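Local coordinates for protein alternansucrase (Leuconostoc mesenteroides, PDB 6HVG) that belongs to glycoside hydrolase family 70, pairing a catalytic region built round a parallel beta/alpha barrel with repeats of the choline-binding, cell-wall-binding kind, at residues E592-I606 with Q1204-R1216. Residues are numbered along the deposited sequence; the frame is centred on the assembly and turned at random.
Sequences EQLNWLHYLMNFGSI and QAKYGGEFLDKLR
Asn-595 and Glu-592, one turn apart on a helix, grip the backbone of the two overlapping turns that link helices 1203-1207 and 1212-1218. Asn-595 OD1 accepts from Phe-1211 N at 2.9 Å, in the carbonyl plane and on a lone pair, while its ND2 gives a weak bond (N-H...O angle 127°) to Tyr-1207 O. With CG anti to the backbone N (chi1 -161°), this amide bridges the start of the type II turn 1207-1210 and the residue just past its end. Glu-592 spreads its carboxylate: the syn lone pair of OE1 takes Gly-1209 N at 3.1 Å, and OE2 is met by Gln-1204 NE2 from above the plane. An Arg-1115 salt bridge and a Tyr-1116 OH hydrogen bond to OE2 probably offset this buried charge.

Apolar contacts follow from helix 587-601 and, through Ile-606, from helix 603-608. Ile-606 CD1 sits over the Phe-1211 face, 4.0 Å from the ring centroid, a CH-pi contact; Phe-1211 CE2 meets the Tyr-599 ring edge. Tyr-599 CE1 lies 3.4 Å from Tyr-1207 CD2, over that ring's face, with planes at 44°. Leu-1215 CG covers one His-598 face, Phe-1211 CB approaches His-598 CD2 obliquely (3.5 Å), and Tyr-637 of helix 629-642 hydrogen-bonds ND1.

Helix 587-601 is thus sandwiched between the 1203-1207/1212-1218 helix pair and barrel strand 1151-1156, where Leu-597 and Leu-600 pack on Trp-1156.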
ATOM      1  N   GLU A 592      19.138   3.482 -22.513  1.00 47.54           N
ATOM      2  CA  GLU A 592      19.729   4.113 -21.335  1.00 47.59           C
ATOM      3  C   GLU A 592      19.836   3.117 -20.165  1.00 48.59           C
ATOM      4  O   GLU A 592      20.797   3.137 -19.409  1.00 48.30           O
ATOM      5  CB  GLU A 592      18.919   5.341 -20.943  1.00 46.93           C
ATOM      6  CG  GLU A 592      19.331   5.970 -19.629  1.00 46.95           C
ATOM      7  CD  GLU A 592      20.826   6.165 -19.503  1.00 45.22           C
ATOM      8  OE1 GLU A 592      21.500   6.366 -20.529  1.00 47.57           O
ATOM      9  OE2 GLU A 592      21.299   6.165 -18.355  1.00 43.94           O
ATOM     10  N   GLN A 593      18.857   2.228 -20.046  1.00 49.26           N
ATOM     11  CA  GLN A 593      18.893   1.207 -19.010  1.00 50.52           C
ATOM     12  C   GLN A 593      20.060   0.238 -19.263  1.00 51.69           C
ATOM     13  O   GLN A 593      20.658  -0.267 -18.327  1.00 50.35           O
ATOM     14  CB  GLN A 593      17.587   0.426 -18.945  1.00 53.00           C
ATOM     15  CG  GLN A 593      16.341   1.215 -18.650  1.00 50.70           C
ATOM     16  CD  GLN A 593      16.257   1.716 -17.243  1.00 48.41           C
ATOM     17  OE1 GLN A 593      17.188   1.644 -16.444  1.00 52.17           O
ATOM     18  NE2 GLN A 593      15.109   2.218 -16.930  1.00 46.36           N
ATOM     19  N   LEU A 594      20.353  -0.035 -20.531  1.00 51.81           N
ATOM     20  CA  LEU A 594      21.509  -0.856 -20.881  1.00 53.23           C
ATOM     21  C   LEU A 594      22.814  -0.141 -20.561  1.00 50.25           C
ATOM     22  O   LEU A 594      23.774  -0.767 -20.127  1.00 45.98           O
ATOM     23  CB  LEU A 594      21.470  -1.213 -22.376  1.00 56.13           C
ATOM     24  CG  LEU A 594      22.627  -2.056 -22.920  1.00 55.27           C
ATOM     25  CD1 LEU A 594      22.662  -3.403 -22.201  1.00 55.52           C
ATOM     26  CD2 LEU A 594      22.482  -2.206 -24.427  1.00 53.71           C
ATOM     27  N   ASN A 595      22.861   1.169 -20.821  1.00 50.78           N
ATOM     28  CA  ASN A 595      24.035   1.985 -20.483  1.00 50.16           C
ATOM     29  C   ASN A 595      24.319   1.891 -18.990  1.00 48.89           C
ATOM     30  O   ASN A 595      25.457   1.653 -18.587  1.00 47.59           O
ATOM     31  CB  ASN A 595      23.821   3.451 -20.879  1.00 50.51           C
ATOM     32  CG  ASN A 595      25.125   4.240 -20.992  1.00 51.24           C
ATOM     33  OD1 ASN A 595      25.894   4.047 -21.939  1.00 53.89           O
ATOM     34  ND2 ASN A 595      25.382   5.128 -20.034  1.00 48.40           N
ATOM     35  N   TRP A 596      23.261   2.043 -18.188  1.00 46.88           N
ATOM     36  CA  TRP A 596      23.357   1.935 -16.739  1.00 45.48           C
ATOM     37  C   TRP A 596      23.822   0.563 -16.329  1.00 45.21           C
ATOM     38  O   TRP A 596      24.660   0.424 -15.436  1.00 50.39           O
ATOM     39  CB  TRP A 596      22.006   2.225 -16.114  1.00 45.10           C
ATOM     40  CG  TRP A 596      22.002   2.400 -14.617  1.00 43.74           C
ATOM     41  CD1 TRP A 596      22.982   2.933 -13.851  1.00 43.05           C
ATOM     42  CD2 TRP A 596      20.924   2.108 -13.737  1.00 41.22           C
ATOM     43  NE1 TRP A 596      22.592   2.965 -12.538  1.00 40.96           N
ATOM     44  CE2 TRP A 596      21.327   2.462 -12.450  1.00 40.88           C
ATOM     45  CE3 TRP A 596      19.663   1.551 -13.915  1.00 43.16           C
ATOM     46  CZ2 TRP A 596      20.510   2.295 -11.338  1.00 42.51           C
ATOM     47  CZ3 TRP A 596      18.847   1.376 -12.802  1.00 43.05           C
ATOM     48  CH2 TRP A 596      19.270   1.765 -11.539  1.00 41.27           C
ATOM     49  N   LEU A 597      23.280  -0.452 -16.988  1.00 45.31           N
ATOM     50  CA  LEU A 597      23.657  -1.844 -16.719  1.00 42.63           C
ATOM     51  C   LEU A 597      25.112  -2.091 -17.023  1.00 42.21           C
ATOM     52  O   LEU A 597      25.788  -2.768 -16.270  1.00 46.56           O
ATOM     53  CB  LEU A 597      22.810  -2.798 -17.539  1.00 41.45           C
ATOM     54  CG  LEU A 597      23.126  -4.278 -17.404  1.00 41.84           C
ATOM     55  CD1 LEU A 597      22.953  -4.756 -15.966  1.00 40.99           C
ATOM     56  CD2 LEU A 597      22.239  -5.056 -18.359  1.00 43.21           C
ATOM     57  N   HIS A 598      25.601  -1.554 -18.126  1.00 44.75           N
ATOM     58  CA  HIS A 598      27.016  -1.670 -18.459  1.00 46.95           C
ATOM     59  C   HIS A 598      27.823  -0.994 -17.383  1.00 48.10           C
ATOM     60  O   HIS A 598      28.813  -1.549 -16.906  1.00 56.09           O
ATOM     61  CB  HIS A 598      27.300  -1.025 -19.802  1.00 48.41           C
ATOM     62  CG  HIS A 598      28.734  -1.083 -20.215  1.00 48.58           C
ATOM     63  ND1 HIS A 598      29.268  -2.153 -20.904  1.00 49.05           N
ATOM     64  CD2 HIS A 598      29.730  -0.177 -20.089  1.00 48.98           C
ATOM     65  CE1 HIS A 598      30.538  -1.912 -21.165  1.00 49.67           C
ATOM     66  NE2 HIS A 598      30.842  -0.718 -20.685  1.00 50.93           N
ATOM     67  N   TYR A 599      27.388   0.199 -16.987  1.00 45.84           N
ATOM     68  CA  TYR A 599      28.087   0.989 -15.977  1.00 46.65           C
ATOM     69  C   TYR A 599      28.249   0.224 -14.666  1.00 48.68           C
ATOM     70  O   TYR A 599      29.303   0.302 -14.033  1.00 48.01           O
ATOM     71  CB  TYR A 599      27.351   2.298 -15.750  1.00 43.90           C
ATOM     72  CG  TYR A 599      27.821   3.147 -14.597  1.00 42.27           C
ATOM     73  CD1 TYR A 599      28.858   4.036 -14.748  1.00 44.43           C
ATOM     74  CD2 TYR A 599      27.182   3.101 -13.372  1.00 43.43           C
ATOM     75  CE1 TYR A 599      29.248   4.866 -13.710  1.00 45.96           C
ATOM     76  CE2 TYR A 599      27.559   3.925 -12.330  1.00 42.75           C
ATOM     77  CZ  TYR A 599      28.589   4.805 -12.506  1.00 44.71           C
ATOM     78  OH  TYR A 599      28.993   5.628 -11.473  1.00 48.12           O
ATOM     79  N   LEU A 600      27.231  -0.533 -14.274  1.00 49.91           N
ATOM     80  CA  LEU A 600      27.306  -1.306 -13.031  1.00 51.22           C
ATOM     81  C   LEU A 600      28.227  -2.513 -13.180  1.00 52.50           C
ATOM     82  O   LEU A 600      29.031  -2.788 -12.290  1.00 52.43           O
ATOM     83  CB  LEU A 600      25.912  -1.744 -12.567  1.00 50.73           C
ATOM     84  CG  LEU A 600      24.964  -0.604 -12.177  1.00 53.86           C
ATOM     85  CD1 LEU A 600      23.528  -1.069 -12.153  1.00 49.95           C
ATOM     86  CD2 LEU A 600      25.332   0.030 -10.837  1.00 55.34           C
ATOM     87  N   MET A 601      28.126  -3.220 -14.306  1.00 53.94           N
ATOM     88  CA  MET A 601      28.952  -4.412 -14.550  1.00 55.29           C
ATOM     89  C   MET A 601      30.404  -4.067 -14.867  1.00 53.89           C
ATOM     90  O   MET A 601      31.258  -4.941 -14.845  1.00 56.46           O
ATOM     91  CB  MET A 601      28.382  -5.252 -15.689  1.00 55.71           C
ATOM     92  CG  MET A 601      26.978  -5.795 -15.469  1.00 54.08           C
ATOM     93  SD  MET A 601      26.844  -6.914 -14.067  1.00 54.32           S
ATOM     94  CE  MET A 601      26.224  -5.734 -12.871  1.00 61.75           C
ATOM     95  N   ASN A 602      30.676  -2.799 -15.157  1.00 54.43           N
ATOM     96  CA  ASN A 602      32.048  -2.304 -15.268  1.00 54.43           C
ATOM     97  C   ASN A 602      32.333  -1.166 -14.291  1.00 52.09           C
ATOM     98  O   ASN A 602      33.117  -0.270 -14.609  1.00 52.41           O
ATOM     99  CB  ASN A 602      32.295  -1.846 -16.710  1.00 54.20           C
ATOM    100  CG  ASN A 602      32.218  -2.989 -17.693  1.00 53.97           C
ATOM    101  OD1 ASN A 602      33.224  -3.652 -17.977  1.00 56.27           O
ATOM    102  ND2 ASN A 602      31.020  -3.248 -18.197  1.00 52.78           N
ATOM    103  N   PHE A 603      31.671  -1.170 -13.131  1.00 48.60           N
ATOM    104  CA  PHE A 603      31.764  -0.024 -12.231  1.00 48.19           C
ATOM    105  C   PHE A 603      33.195   0.275 -11.893  1.00 47.81           C
ATOM    106  O   PHE A 603      33.644   1.411 -12.029  1.00 51.15           O
ATOM    107  CB  PHE A 603      30.952  -0.226 -10.960  1.00 49.06           C
ATOM    108  CG  PHE A 603      30.977   0.960 -10.033  1.00 50.69           C
ATOM    109  CD1 PHE A 603      30.417   2.160 -10.424  1.00 53.38           C
ATOM    110  CD2 PHE A 603      31.542   0.876  -8.768  1.00 50.97           C
ATOM    111  CE1 PHE A 603      30.439   3.264  -9.572  1.00 55.36           C
ATOM    112  CE2 PHE A 603      31.561   1.970  -7.917  1.00 51.87           C
ATOM    113  CZ  PHE A 603      31.011   3.167  -8.317  1.00 52.81           C
ATOM    114  N   GLY A 604      33.928  -0.755 -11.496  1.00 47.87           N
ATOM    115  CA  GLY A 604      35.337  -0.624 -11.110  1.00 48.50           C
ATOM    116  C   GLY A 604      36.277  -0.139 -12.205  1.00 48.67           C
ATOM    117  O   GLY A 604      37.129   0.699 -11.957  1.00 47.85           O
ATOM    118  N   SER A 605      36.124  -0.677 -13.413  1.00 51.85           N
ATOM    119  CA  SER A 605      36.938  -0.281 -14.563  1.00 54.54           C
ATOM    120  C   SER A 605      36.775   1.203 -14.894  1.00 56.47           C
ATOM    121  O   SER A 605      37.754   1.899 -15.159  1.00 61.45           O
ATOM    122  CB  SER A 605      36.570  -1.108 -15.795  1.00 55.11           C
ATOM    123  OG  SER A 605      36.666  -2.499 -15.545  1.00 56.21           O
ATOM    124  N   ILE A 606      35.529   1.672 -14.866  1.00 55.49           N
ATOM    125  CA  ILE A 606      35.179   3.030 -15.264  1.00 54.46           C
ATOM    126  C   ILE A 606      35.529   4.064 -14.204  1.00 55.64           C
ATOM    127  O   ILE A 606      36.082   5.107 -14.520  1.00 53.94           O
ATOM    128  CB  ILE A 606      33.678   3.109 -15.576  1.00 53.78           C
ATOM    129  CG1 ILE A 606      33.379   2.283 -16.827  1.00 55.93           C
ATOM    130  CG2 ILE A 606      33.227   4.546 -15.771  1.00 54.35           C
ATOM    131  CD1 ILE A 606      31.942   1.839 -16.946  1.00 59.10           C
ATOM    132  N   GLN A1204      24.170  11.404 -13.656  1.00 54.95           N
ATOM    133  CA  GLN A1204      23.357  11.016 -14.819  1.00 52.06           C
ATOM    134  C   GLN A1204      23.735  11.815 -16.066  1.00 50.15           C
ATOM    135  O   GLN A1204      23.616  11.316 -17.185  1.00 47.30           O
ATOM    136  CB  GLN A1204      21.879  11.220 -14.506  1.00 54.12           C
ATOM    137  CG  GLN A1204      20.930  10.915 -15.654  1.00 56.51           C
ATOM    138  CD  GLN A1204      20.780   9.427 -15.903  1.00 57.60           C
ATOM    139  OE1 GLN A1204      20.370   8.676 -15.009  1.00 56.97           O
ATOM    140  NE2 GLN A1204      21.077   8.992 -17.137  1.00 56.04           N
ATOM    141  N   ALA A1205      24.153  13.065 -15.877  1.00 50.46           N
ATOM    142  CA  ALA A1205      24.610  13.893 -16.990  1.00 51.83           C
ATOM    143  C   ALA A1205      26.005  13.499 -17.434  1.00 53.42           C
ATOM    144  O   ALA A1205      26.291  13.472 -18.624  1.00 56.62           O
ATOM    145  CB  ALA A1205      24.559  15.363 -16.610  1.00 53.95           C
ATOM    146  N   LYS A1206      26.881  13.193 -16.482  1.00 54.28           N
ATOM    147  CA  LYS A1206      28.239  12.759 -16.817  1.00 56.44           C
ATOM    148  C   LYS A1206      28.231  11.450 -17.593  1.00 55.37           C
ATOM    149  O   LYS A1206      28.723  11.390 -18.706  1.00 56.99           O
ATOM    150  CB  LYS A1206      29.090  12.592 -15.558  1.00 57.44           C
ATOM    151  CG  LYS A1206      30.568  12.484 -15.869  1.00 60.70           C
ATOM    152  CD  LYS A1206      31.355  12.095 -14.636  1.00 63.36           C
ATOM    153  CE  LYS A1206      32.837  11.983 -14.936  1.00 64.04           C
ATOM    154  NZ  LYS A1206      33.568  12.019 -13.646  1.00 65.08           N
ATOM    155  N   TYR A1207      27.630  10.418 -17.006  1.00 53.16           N
ATOM    156  CA  TYR A1207      27.707   9.057 -17.529  1.00 53.60           C
ATOM    157  C   TYR A1207      26.537   8.602 -18.429  1.00 51.20           C
ATOM    158  O   TYR A1207      26.611   7.554 -19.046  1.00 47.53           O
ATOM    159  CB  TYR A1207      27.871   8.056 -16.365  1.00 56.22           C
ATOM    160  CG  TYR A1207      29.209   8.119 -15.649  1.00 56.85           C
ATOM    161  CD1 TYR A1207      30.409   8.022 -16.351  1.00 57.85           C
ATOM    162  CD2 TYR A1207      29.274   8.258 -14.276  1.00 56.68           C
ATOM    163  CE1 TYR A1207      31.630   8.082 -15.697  1.00 58.26           C
ATOM    164  CE2 TYR A1207      30.492   8.304 -13.614  1.00 58.50           C
ATOM    165  CZ  TYR A1207      31.663   8.217 -14.326  1.00 58.37           C
ATOM    166  OH  TYR A1207      32.859   8.249 -13.663  1.00 59.89           O
ATOM    167  N   GLY A1208      25.460   9.371 -18.503  1.00 52.41           N
ATOM    168  CA  GLY A1208      24.299   8.988 -19.322  1.00 50.79           C
ATOM    169  C   GLY A1208      24.678   8.734 -20.769  1.00 49.42           C
ATOM    170  O   GLY A1208      25.364   9.526 -21.364  1.00 51.50           O
ATOM    171  N   GLY A1209      24.252   7.597 -21.310  1.00 50.58           N
ATOM    172  CA  GLY A1209      24.526   7.205 -22.698  1.00 49.36           C
ATOM    173  C   GLY A1209      25.967   7.084 -23.200  1.00 51.51           C
ATOM    174  O   GLY A1209      26.191   6.757 -24.365  1.00 52.39           O
ATOM    175  N   GLU A1210      26.952   7.313 -22.337  1.00 54.00           N
ATOM    176  CA  GLU A1210      28.361   7.393 -22.756  1.00 55.17           C
ATOM    177  C   GLU A1210      28.972   6.096 -23.288  1.00 55.12           C
ATOM    178  O   GLU A1210      29.894   6.138 -24.081  1.00 63.54           O
ATOM    179  CB  GLU A1210      29.221   7.900 -21.584  1.00 56.93           C
ATOM    180  CG  GLU A1210      28.994   9.368 -21.223  1.00 58.65           C
ATOM    181  CD  GLU A1210      29.554  10.336 -22.245  1.00 57.32           C
ATOM    182  OE1 GLU A1210      30.762  10.249 -22.555  1.00 59.63           O
ATOM    183  OE2 GLU A1210      28.776  11.172 -22.740  1.00 56.22           O
ATOM    184  N   PHE A1211      28.461   4.954 -22.847  1.00 53.33           N
ATOM    185  CA  PHE A1211      29.036   3.650 -23.174  1.00 53.81           C
ATOM    186  C   PHE A1211      28.377   2.968 -24.372  1.00 54.96           C
ATOM    187  O   PHE A1211      28.856   1.927 -24.835  1.00 57.37           O
ATOM    188  CB  PHE A1211      28.996   2.738 -21.925  1.00 51.81           C
ATOM    189  CG  PHE A1211      29.493   3.425 -20.681  1.00 52.91           C
ATOM    190  CD1 PHE A1211      30.833   3.766 -20.553  1.00 54.37           C
ATOM    191  CD2 PHE A1211      28.619   3.789 -19.669  1.00 52.59           C
ATOM    192  CE1 PHE A1211      31.289   4.435 -19.428  1.00 55.71           C
ATOM    193  CE2 PHE A1211      29.067   4.458 -18.541  1.00 52.48           C
ATOM    194  CZ  PHE A1211      30.404   4.778 -18.418  1.00 55.63           C
ATOM    195  N   LEU A1212      27.298   3.551 -24.878  1.00 55.57           N
ATOM    196  CA  LEU A1212      26.495   2.926 -25.928  1.00 58.08           C
ATOM    197  C   LEU A1212      27.187   2.854 -27.280  1.00 61.77           C
ATOM    198  O   LEU A1212      27.044   1.871 -28.009  1.00 62.29           O
ATOM    199  CB  LEU A1212      25.179   3.683 -26.108  1.00 59.25           C
ATOM    200  CG  LEU A1212      24.199   3.645 -24.930  1.00 60.31           C
ATOM    201  CD1 LEU A1212      23.090   4.663 -25.125  1.00 62.02           C
ATOM    202  CD2 LEU A1212      23.605   2.263 -24.732  1.00 58.65           C
ATOM    203  N   ASP A1213      27.914   3.905 -27.633  1.00 66.42           N
ATOM    204  CA  ASP A1213      28.576   3.946 -28.922  1.00 70.43           C
ATOM    205  C   ASP A1213      29.685   2.903 -29.010  1.00 68.55           C
ATOM    206  O   ASP A1213      29.806   2.216 -30.023  1.00 72.53           O
ATOM    207  CB  ASP A1213      29.115   5.363 -29.201  1.00 75.35           C
ATOM    208  CG  ASP A1213      27.999   6.394 -29.383  1.00 71.18           C
ATOM    209  OD1 ASP A1213      26.842   5.998 -29.630  1.00 65.10           O
ATOM    210  OD2 ASP A1213      28.287   7.601 -29.302  1.00 72.41           O
ATOM    211  N   LYS A1214      30.498   2.788 -27.968  1.00 66.92           N
ATOM    212  CA  LYS A1214      31.496   1.714 -27.897  1.00 69.29           C
ATOM    213  C   LYS A1214      30.837   0.334 -27.992  1.00 66.28           C
ATOM    214  O   LYS A1214      31.366  -0.566 -28.635  1.00 68.70           O
ATOM    215  CB  LYS A1214      32.292   1.806 -26.589  1.00 75.70           C
ATOM    216  CG  LYS A1214      33.504   0.883 -26.503  1.00 81.73           C
ATOM    217  CD  LYS A1214      34.658   1.420 -27.347  1.00 89.62           C
ATOM    218  CE  LYS A1214      35.424   0.327 -28.091  1.00 89.36           C
ATOM    219  NZ  LYS A1214      36.100   0.836 -29.315  1.00 87.86           N
ATOM    220  N   LEU A1215      29.688   0.180 -27.332  1.00 63.67           N
ATOM    221  CA  LEU A1215      28.936  -1.073 -27.339  1.00 59.10           C
ATOM    222  C   LEU A1215      28.311  -1.405 -28.698  1.00 59.24           C
ATOM    223  O   LEU A1215      28.249  -2.576 -29.063  1.00 57.80           O
ATOM    224  CB  LEU A1215      27.853  -1.067 -26.258  1.00 58.31           C
ATOM    225  CG  LEU A1215      28.299  -1.278 -24.812  1.00 59.95           C
ATOM    226  CD1 LEU A1215      27.136  -1.044 -23.866  1.00 60.16           C
ATOM    227  CD2 LEU A1215      28.846  -2.671 -24.566  1.00 60.98           C
ATOM    228  N   ARG A1216      27.838  -0.397 -29.433  1.00 61.15           N
ATOM    229  CA  ARG A1216      27.220  -0.618 -30.756  1.00 64.68           C
ATOM    230  C   ARG A1216      28.274  -1.030 -31.780  1.00 67.04           C
ATOM    231  O   ARG A1216      28.050  -1.925 -32.589  1.00 68.54           O
ATOM    232  CB  ARG A1216      26.498   0.640 -31.249  1.00 69.74           C
ATOM    233  CG  ARG A1216      25.525   0.382 -32.396  1.00 74.06           C
ATOM    234  CD  ARG A1216      25.417   1.537 -33.385  1.00 82.39           C
ATOM    235  NE  ARG A1216      24.375   2.496 -33.013  1.00 85.09           N
ATOM    236  CZ  ARG A1216      24.576   3.654 -32.386  1.00 86.73           C
ATOM    237  NH1 ARG A1216      25.804   4.042 -32.036  1.00 82.04           N
ATOM    238  NH2 ARG A1216      23.526   4.435 -32.109  1.00 89.28           N
TER